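Local structure of type-2Ba cytolytic delta-endotoxin (Bacillus thuringiensis serovar israelensis, 2RCI) at residues T30-A34 / K46-A51; M77-K82 / I106-F110; E119-V123 / Y134-I138. The protein probably kills the larvae of dipteran insects by opening pores in the epithelial cell membrane of the midgut. All blocks are in the same frame, centred on the assembly; numbering follows the deposited sequence.

Contact 1. Residues T30-A34 / K46-A51; sequences TFQGA and KALQIA
Two similar torsions set Phe-31 against Ile-50: the phenyl CG lies anti to its own carbonyl carbon (chi1 -74°), and Ile-50 CG1 does likewise (chi1 -72°), which leaves the isoleucine CG2 anti to the amide nitrogen and aimed at the ring. This is the end of a helical hairpin, helix 21-31 against helix 44-53, one of the two helical layers that flank the sheet in the alpha/beta fold of Cyt toxins. Ile-50 CG2 sits over one face of the Phe-31 ring, displaced toward the rim and 3.7 Å from CE2, a CH-pi contact. At its CE2 corner the ring turns its edge to the backbone, with Ala-47 O 3.6 Å from CE2 near the ring plane. Above this layer the methyl of Thr-30 presses on the same isoleucine branch, CG2 to CG2 only 3.4 Å, tighter than an ordinary carbon contact; the threonine hydroxyl is turned back to Arg-26 O in its own helix. The other branch of Ile-50 reaches further along the chain, where CD1 touches Ala-34 N at 3.6 Å. Small residues then let the chains close up: Ala-34 CB and Ala-47 CB meet at 3.8 Å, with Phe-42 packed on both. Underneath, Phe-31 rests on Val-189, Ile-153 and Pro-155, while Ala-47 and Ala-51 rest on Leu-187, so the hairpin sits directly on the sheet. Toward solvent, Lys-46 bends at chi2 (76°) and lays its aliphatic chain along Gly-33, whose carbonyl O is 3.3 Å from Lys-46 CG and 3.4 Å from Lys-46 CE.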
# COMPACT_ATOMS: atom_id res chain seq x y z
N THR A 30 -5.73 10.82 -9.40
CA THR A 30 -7.17 10.55 -9.27
C THR A 30 -7.48 9.92 -7.91
O THR A 30 -8.45 10.28 -7.25
CB THR A 30 -7.67 9.68 -10.44
OG1 THR A 30 -7.47 10.39 -11.66
CG2 THR A 30 -9.16 9.39 -10.31
N PHE A 31 -6.62 9.00 -7.48
CA PHE A 31 -6.79 8.35 -6.17
C PHE A 31 -6.47 9.17 -4.93
O PHE A 31 -6.83 8.76 -3.83
CB PHE A 31 -6.14 6.97 -6.14
CG PHE A 31 -6.92 5.97 -6.89
CD1 PHE A 31 -6.58 5.65 -8.20
CD2 PHE A 31 -8.06 5.39 -6.32
CE1 PHE A 31 -7.37 4.75 -8.93
CE2 PHE A 31 -8.83 4.50 -7.02
CZ PHE A 31 -8.49 4.16 -8.32
N GLN A 32 -5.82 10.33 -5.09
CA GLN A 32 -5.73 11.30 -3.98
C GLN A 32 -7.12 11.61 -3.39
O GLN A 32 -7.26 11.85 -2.19
CB GLN A 32 -5.04 12.59 -4.42
CG GLN A 32 -3.62 12.40 -4.98
CD GLN A 32 -2.62 11.80 -3.99
OE1 GLN A 32 -2.82 11.87 -2.76
NE2 GLN A 32 -1.54 11.22 -4.52
N GLY A 33 -8.13 11.56 -4.26
CA GLY A 33 -9.53 11.81 -3.87
C GLY A 33 -10.10 10.84 -2.83
O GLY A 33 -11.13 11.13 -2.21
N ALA A 34 -9.45 9.69 -2.64
CA ALA A 34 -9.90 8.73 -1.61
C ALA A 34 -9.33 8.99 -0.19
O ALA A 34 -9.65 8.25 0.75
CB ALA A 34 -9.59 7.32 -2.04
N LYS A 46 -14.88 5.45 -1.03
CA LYS A 46 -14.54 6.50 -2.01
C LYS A 46 -13.61 6.00 -3.11
O LYS A 46 -13.76 6.36 -4.29
CB LYS A 46 -13.93 7.72 -1.29
CG LYS A 46 -13.51 8.87 -2.23
CD LYS A 46 -14.70 9.68 -2.73
CE LYS A 46 -14.24 10.83 -3.63
NZ LYS A 46 -15.41 11.47 -4.29
N ALA A 47 -12.62 5.19 -2.73
CA ALA A 47 -11.71 4.60 -3.73
C ALA A 47 -12.49 3.75 -4.73
O ALA A 47 -12.24 3.81 -5.93
CB ALA A 47 -10.60 3.79 -3.06
N LEU A 48 -13.46 2.98 -4.25
CA LEU A 48 -14.33 2.23 -5.16
C LEU A 48 -15.22 3.12 -6.04
O LEU A 48 -15.43 2.82 -7.20
CB LEU A 48 -15.16 1.20 -4.40
CG LEU A 48 -14.36 -0.04 -3.96
CD1 LEU A 48 -15.20 -0.90 -3.07
CD2 LEU A 48 -13.94 -0.85 -5.21
N GLN A 49 -15.72 4.22 -5.49
CA GLN A 49 -16.47 5.18 -6.32
C GLN A 49 -15.57 5.72 -7.44
O GLN A 49 -15.97 5.78 -8.60
CB GLN A 49 -16.99 6.34 -5.47
CG GLN A 49 -18.04 5.96 -4.42
CD GLN A 49 -19.36 5.48 -5.04
OE1 GLN A 49 -19.94 6.14 -5.90
NE2 GLN A 49 -19.82 4.33 -4.59
N ILE A 50 -14.34 6.07 -7.08
CA ILE A 50 -13.38 6.60 -8.06
C ILE A 50 -13.08 5.56 -9.16
O ILE A 50 -13.16 5.88 -10.35
CB ILE A 50 -12.09 7.07 -7.36
CG1 ILE A 50 -12.34 8.36 -6.57
CG2 ILE A 50 -10.96 7.25 -8.37
CD1 ILE A 50 -11.22 8.74 -5.59
N ALA A 51 -12.79 4.33 -8.75
CA ALA A 51 -12.58 3.23 -9.68
C ALA A 51 -13.78 3.07 -10.64
O ALA A 51 -13.59 2.92 -11.85
CB ALA A 51 -12.27 1.94 -8.94

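Contact 2. Residues M77-K82 / I106-F110; sequences MISQIK and ITNTF
Met-77 lies over one face of the Phe-110 ring. Its chain runs out extended and then turns at the thioether (chi3 54°), which carries the methyl over the aromatic face: CE lies 3.6 Å from the Phe-110 centroid, 15° off the ring normal. The sulfur follows over the same face, SD 4.3 Å from that centroid, a Met-aromatic contact as well as a CH-pi one. Thr-109 CG2 covers the opposite face of the ring, so Phe-110 is sandwiched between a methionine and its own neighbour in the chain. At the ring edge Ile-81 CD1 arrives near the plane, 3.6 Å from CZ. One turn back, Ile-106 fills the gap between the isoleucines of helix 74-89: its CG2 is 3.9 Å from Ile-78 CG2, and its CD1 3.8 Å from Ile-81 CG2. No hydrogen bond links the two segments; this dense part is wholly apolar. Toward the surface the contact thins out. Ile-78 CD1 only grazes Thr-107 OG1 at 3.7 Å, a hydroxyl engaged with Val-103 O in its own helix, and Ile-174 from a loop packs on both residues. Lys-82 offers its backbone N and CB to Ile-106 CD1, while its extended chain carries the ammonium away. On the inner side Met-77 and Phe-110 both touch Val-182 of the central sheet. With axes 9.9 Å apart at closest approach and directions 136° from parallel, the two segments form a splayed, roughly antiparallel helical hairpin, typical of the helical layers that enclose the sheet in the Cyt toxin fold.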
# COMPACT_ATOMS: atom_id res chain seq x y z
N MET A 77 5.28 -11.45 9.00
CA MET A 77 4.18 -10.55 8.65
C MET A 77 4.31 -10.01 7.22
O MET A 77 3.34 -10.00 6.46
CB MET A 77 4.11 -9.37 9.62
CG MET A 77 2.98 -8.42 9.28
SD MET A 77 2.61 -7.29 10.63
CE MET A 77 4.21 -6.54 10.98
N ILE A 78 5.53 -9.59 6.87
CA ILE A 78 5.83 -9.07 5.53
C ILE A 78 5.55 -10.13 4.46
O ILE A 78 4.96 -9.81 3.42
CB ILE A 78 7.31 -8.55 5.46
CG1 ILE A 78 7.45 -7.25 6.27
CG2 ILE A 78 7.76 -8.34 3.99
CD1 ILE A 78 8.92 -6.85 6.56
N SER A 79 5.99 -11.37 4.72
CA SER A 79 5.73 -12.50 3.80
C SER A 79 4.23 -12.75 3.61
O SER A 79 3.77 -12.98 2.47
CB SER A 79 6.39 -13.78 4.30
OG SER A 79 7.80 -13.60 4.36
N GLN A 80 3.48 -12.75 4.72
CA GLN A 80 2.03 -12.87 4.67
C GLN A 80 1.39 -11.77 3.83
O GLN A 80 0.54 -12.06 2.98
CB GLN A 80 1.41 -12.92 6.08
CG GLN A 80 1.63 -14.28 6.73
CD GLN A 80 0.95 -14.44 8.11
OE1 GLN A 80 1.40 -15.25 8.93
NE2 GLN A 80 -0.10 -13.68 8.35
N ILE A 81 1.83 -10.53 4.02
CA ILE A 81 1.22 -9.40 3.28
C ILE A 81 1.59 -9.46 1.78
O ILE A 81 0.77 -9.16 0.94
CB ILE A 81 1.56 -8.06 3.95
CG1 ILE A 81 0.77 -7.99 5.27
CG2 ILE A 81 1.28 -6.86 3.03
CD1 ILE A 81 1.21 -6.90 6.23
N LYS A 82 2.80 -9.92 1.47
CA LYS A 82 3.17 -10.16 0.06
C LYS A 82 2.18 -11.13 -0.60
O LYS A 82 1.73 -10.91 -1.72
CB LYS A 82 4.58 -10.74 -0.05
CG LYS A 82 5.07 -10.95 -1.51
CD LYS A 82 6.30 -11.84 -1.57
CE LYS A 82 6.87 -11.86 -3.04
NZ LYS A 82 8.02 -12.82 -3.16
N ILE A 106 6.56 -3.03 1.27
CA ILE A 106 5.97 -3.64 2.48
C ILE A 106 6.96 -3.56 3.67
O ILE A 106 6.56 -3.23 4.79
CB ILE A 106 5.50 -5.09 2.27
CG1 ILE A 106 4.46 -5.22 1.15
CG2 ILE A 106 4.96 -5.72 3.63
CD1 ILE A 106 4.32 -6.73 0.72
N THR A 107 8.24 -3.83 3.42
CA THR A 107 9.26 -3.75 4.47
C THR A 107 9.36 -2.35 5.08
O THR A 107 9.44 -2.19 6.30
CB THR A 107 10.63 -4.22 3.94
OG1 THR A 107 10.47 -5.55 3.48
CG2 THR A 107 11.70 -4.16 5.05
N ASN A 108 9.33 -1.33 4.22
CA ASN A 108 9.35 0.05 4.68
C ASN A 108 8.04 0.54 5.32
O ASN A 108 8.00 1.65 5.88
CB ASN A 108 9.80 0.97 3.52
CG ASN A 108 11.26 0.76 3.18
OD1 ASN A 108 12.04 0.42 4.05
ND2 ASN A 108 11.63 0.94 1.92
N THR A 109 7.02 -0.31 5.33
CA THR A 109 5.75 0.01 6.01
C THR A 109 5.92 -0.22 7.52
O THR A 109 5.27 0.44 8.33
CB THR A 109 4.63 -0.89 5.46
OG1 THR A 109 4.39 -0.58 4.08
CG2 THR A 109 3.29 -0.75 6.28
N PHE A 110 6.84 -1.13 7.88
CA PHE A 110 7.00 -1.61 9.27
C PHE A 110 8.38 -1.30 9.85
O PHE A 110 8.56 -1.31 11.09
CB PHE A 110 6.76 -3.12 9.34
CG PHE A 110 5.39 -3.52 8.93
CD1 PHE A 110 4.29 -3.19 9.74
CD2 PHE A 110 5.17 -4.19 7.71
CE1 PHE A 110 3.00 -3.56 9.39
CE2 PHE A 110 3.84 -4.56 7.32
CZ PHE A 110 2.76 -4.26 8.18

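Contact 3. Residues E119-V123 / Y134-I138; sequences ENWIV and YFYKI
Val-123 and Phe-135 face each other as an antiparallel hydrogen-bonded pair, Val-123 N donating to Phe-135 O at 3.0 Å and Phe-135 N returning to Val-123 O at 2.9 Å. A third bond, Lys-137 N to Trp-121 O at 3.1 Å, carries the ladder beyond the start of strand 122-127 into the type I turn spanning Glu-119 to Ile-122. Between these bonds Ile-122 and Tyr-136 make a non-hydrogen-bonded pair, and Ile-122 CA approaches Phe-135 O in a CA-H...O contact. The side chains of Ile-122 and Tyr-136 share one face of the sheet, where Ile-122 CD1 lies at the edge of the Tyr-136 ring and also touches Tyr-134 CD1 at 3.7 Å. On the other face Val-123 CB packs against Phe-135 CB at 3.9 Å. Trp-121 closes the end of this ladder: with CG set between its own N and carbonyl carbon (chi1 57°), the indole runs alongside Tyr-136, pointing the same way. The two make an offset edge-to-face pair, planes at 67°, in which the edge of the indole five-membered ring approaches the tyrosine face and CD1 comes within 3.5 Å of Tyr-136 CZ. Behind it, Glu-119 CB stands 3.4 Å above the plane of the indole, over its centre. The Tyr-136 hydroxyl is gripped by Gln-116 and by Asn-11, the latter on strand 11-15. Strand 132-142 continues the sheet by backbone bonds to strand 150-162, and Tyr-134 lies against Phe-110 of helix 96-110, which covers the face of the hairpin that carries Ile-122 and Tyr-136.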
# COMPACT_ATOMS: atom_id res chain seq x y z
N GLU A 119 7.38 11.93 6.81
CA GLU A 119 6.90 11.84 5.44
C GLU A 119 5.37 11.89 5.40
O GLU A 119 4.70 11.47 6.35
CB GLU A 119 7.46 10.60 4.74
CG GLU A 119 9.01 10.58 4.68
CD GLU A 119 9.60 11.32 3.46
OE1 GLU A 119 8.93 12.21 2.89
OE2 GLU A 119 10.75 10.97 3.07
N ASN A 120 4.83 12.37 4.28
CA ASN A 120 3.40 12.56 4.15
C ASN A 120 2.59 11.27 4.14
O ASN A 120 1.44 11.26 4.60
CB ASN A 120 3.08 13.40 2.91
CG ASN A 120 3.45 14.86 3.10
OD1 ASN A 120 3.57 15.34 4.23
ND2 ASN A 120 3.65 15.57 1.99
N TRP A 121 3.22 10.19 3.69
CA TRP A 121 2.55 8.90 3.56
C TRP A 121 2.39 8.12 4.87
O TRP A 121 1.76 7.08 4.87
CB TRP A 121 3.23 8.01 2.53
CG TRP A 121 4.67 7.74 2.78
CD1 TRP A 121 5.20 6.81 3.62
CD2 TRP A 121 5.79 8.39 2.14
NE1 TRP A 121 6.58 6.84 3.55
CE2 TRP A 121 6.96 7.80 2.66
CE3 TRP A 121 5.90 9.41 1.19
CZ2 TRP A 121 8.24 8.20 2.25
CZ3 TRP A 121 7.18 9.81 0.79
CH2 TRP A 121 8.33 9.20 1.32
N ILE A 122 2.99 8.62 5.95
CA ILE A 122 2.79 8.00 7.26
C ILE A 122 2.08 9.00 8.16
O ILE A 122 2.41 10.18 8.15
CB ILE A 122 4.14 7.53 7.90
CG1 ILE A 122 3.89 6.69 9.16
CG2 ILE A 122 5.04 8.74 8.19
CD1 ILE A 122 5.09 5.74 9.53
N VAL A 123 1.11 8.52 8.94
CA VAL A 123 0.31 9.42 9.79
C VAL A 123 0.34 8.84 11.20
O VAL A 123 -0.24 7.79 11.47
CB VAL A 123 -1.17 9.51 9.29
CG1 VAL A 123 -1.97 10.50 10.15
CG2 VAL A 123 -1.25 9.89 7.84
N TYR A 134 -0.53 3.93 13.64
CA TYR A 134 -0.30 4.81 12.51
C TYR A 134 -1.02 4.35 11.24
O TYR A 134 -1.45 3.20 11.18
CB TYR A 134 1.19 4.96 12.24
CG TYR A 134 1.98 3.71 11.86
CD1 TYR A 134 2.38 3.49 10.51
CD2 TYR A 134 2.41 2.82 12.83
CE1 TYR A 134 3.17 2.36 10.17
CE2 TYR A 134 3.22 1.72 12.51
CZ TYR A 134 3.57 1.49 11.18
OH TYR A 134 4.36 0.41 10.88
N PHE A 135 -1.18 5.26 10.29
CA PHE A 135 -1.63 4.91 8.93
C PHE A 135 -0.39 4.91 8.02
O PHE A 135 0.51 5.72 8.20
CB PHE A 135 -2.59 5.96 8.37
CG PHE A 135 -3.86 6.12 9.16
CD1 PHE A 135 -4.48 5.04 9.76
CD2 PHE A 135 -4.48 7.38 9.22
CE1 PHE A 135 -5.68 5.20 10.47
CE2 PHE A 135 -5.66 7.56 9.92
CZ PHE A 135 -6.27 6.47 10.54
N TYR A 136 -0.38 4.03 7.02
CA TYR A 136 0.71 3.99 6.06
C TYR A 136 0.07 3.69 4.71
O TYR A 136 -0.73 2.74 4.59
CB TYR A 136 1.70 2.89 6.42
CG TYR A 136 3.03 3.05 5.69
CD1 TYR A 136 4.14 3.61 6.33
CD2 TYR A 136 3.17 2.65 4.36
CE1 TYR A 136 5.35 3.77 5.64
CE2 TYR A 136 4.36 2.79 3.68
CZ TYR A 136 5.45 3.35 4.32
OH TYR A 136 6.63 3.49 3.62
N LYS A 137 0.43 4.49 3.72
CA LYS A 137 -0.23 4.42 2.40
C LYS A 137 0.77 4.30 1.28
O LYS A 137 1.76 5.03 1.24
CB LYS A 137 -1.12 5.62 2.15
CG LYS A 137 -2.32 5.67 3.10
CD LYS A 137 -3.21 6.90 2.84
CE LYS A 137 -2.53 8.26 3.19
NZ LYS A 137 -1.76 8.34 4.46
N ILE A 138 0.48 3.36 0.38
CA ILE A 138 1.36 3.04 -0.75
C ILE A 138 0.49 3.06 -2.01
O ILE A 138 -0.69 2.70 -1.95
CB ILE A 138 1.94 1.63 -0.63
CG1 ILE A 138 2.74 1.46 0.68
CG2 ILE A 138 2.82 1.30 -1.85
CD1 ILE A 138 3.05 -0.02 1.01

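Overall arrangement
From the N terminus the three contacts come in series; none nests in or crosses another. Contact 1 closes an 11-residue loop between helices 21-31 and 44-53 and fixes that helical hairpin. Contact 2 spans 23 mostly helical residues and joins helices 74-89 and 96-110, on the opposite side of the chain's centre, with centres about 24 Å from contact 1. Contact 3 then joins the two strands of the beta hairpin 122-127 and 132-142 across the 10 residues between its segments. Contacts 2 and 3 touch directly: Tyr-134 OH lies 2.7 Å from Thr-109 O, a probable hydrogen bond tying helix to strand. Contact 1 stays about 7 Å from contact 3 at the nearest atoms.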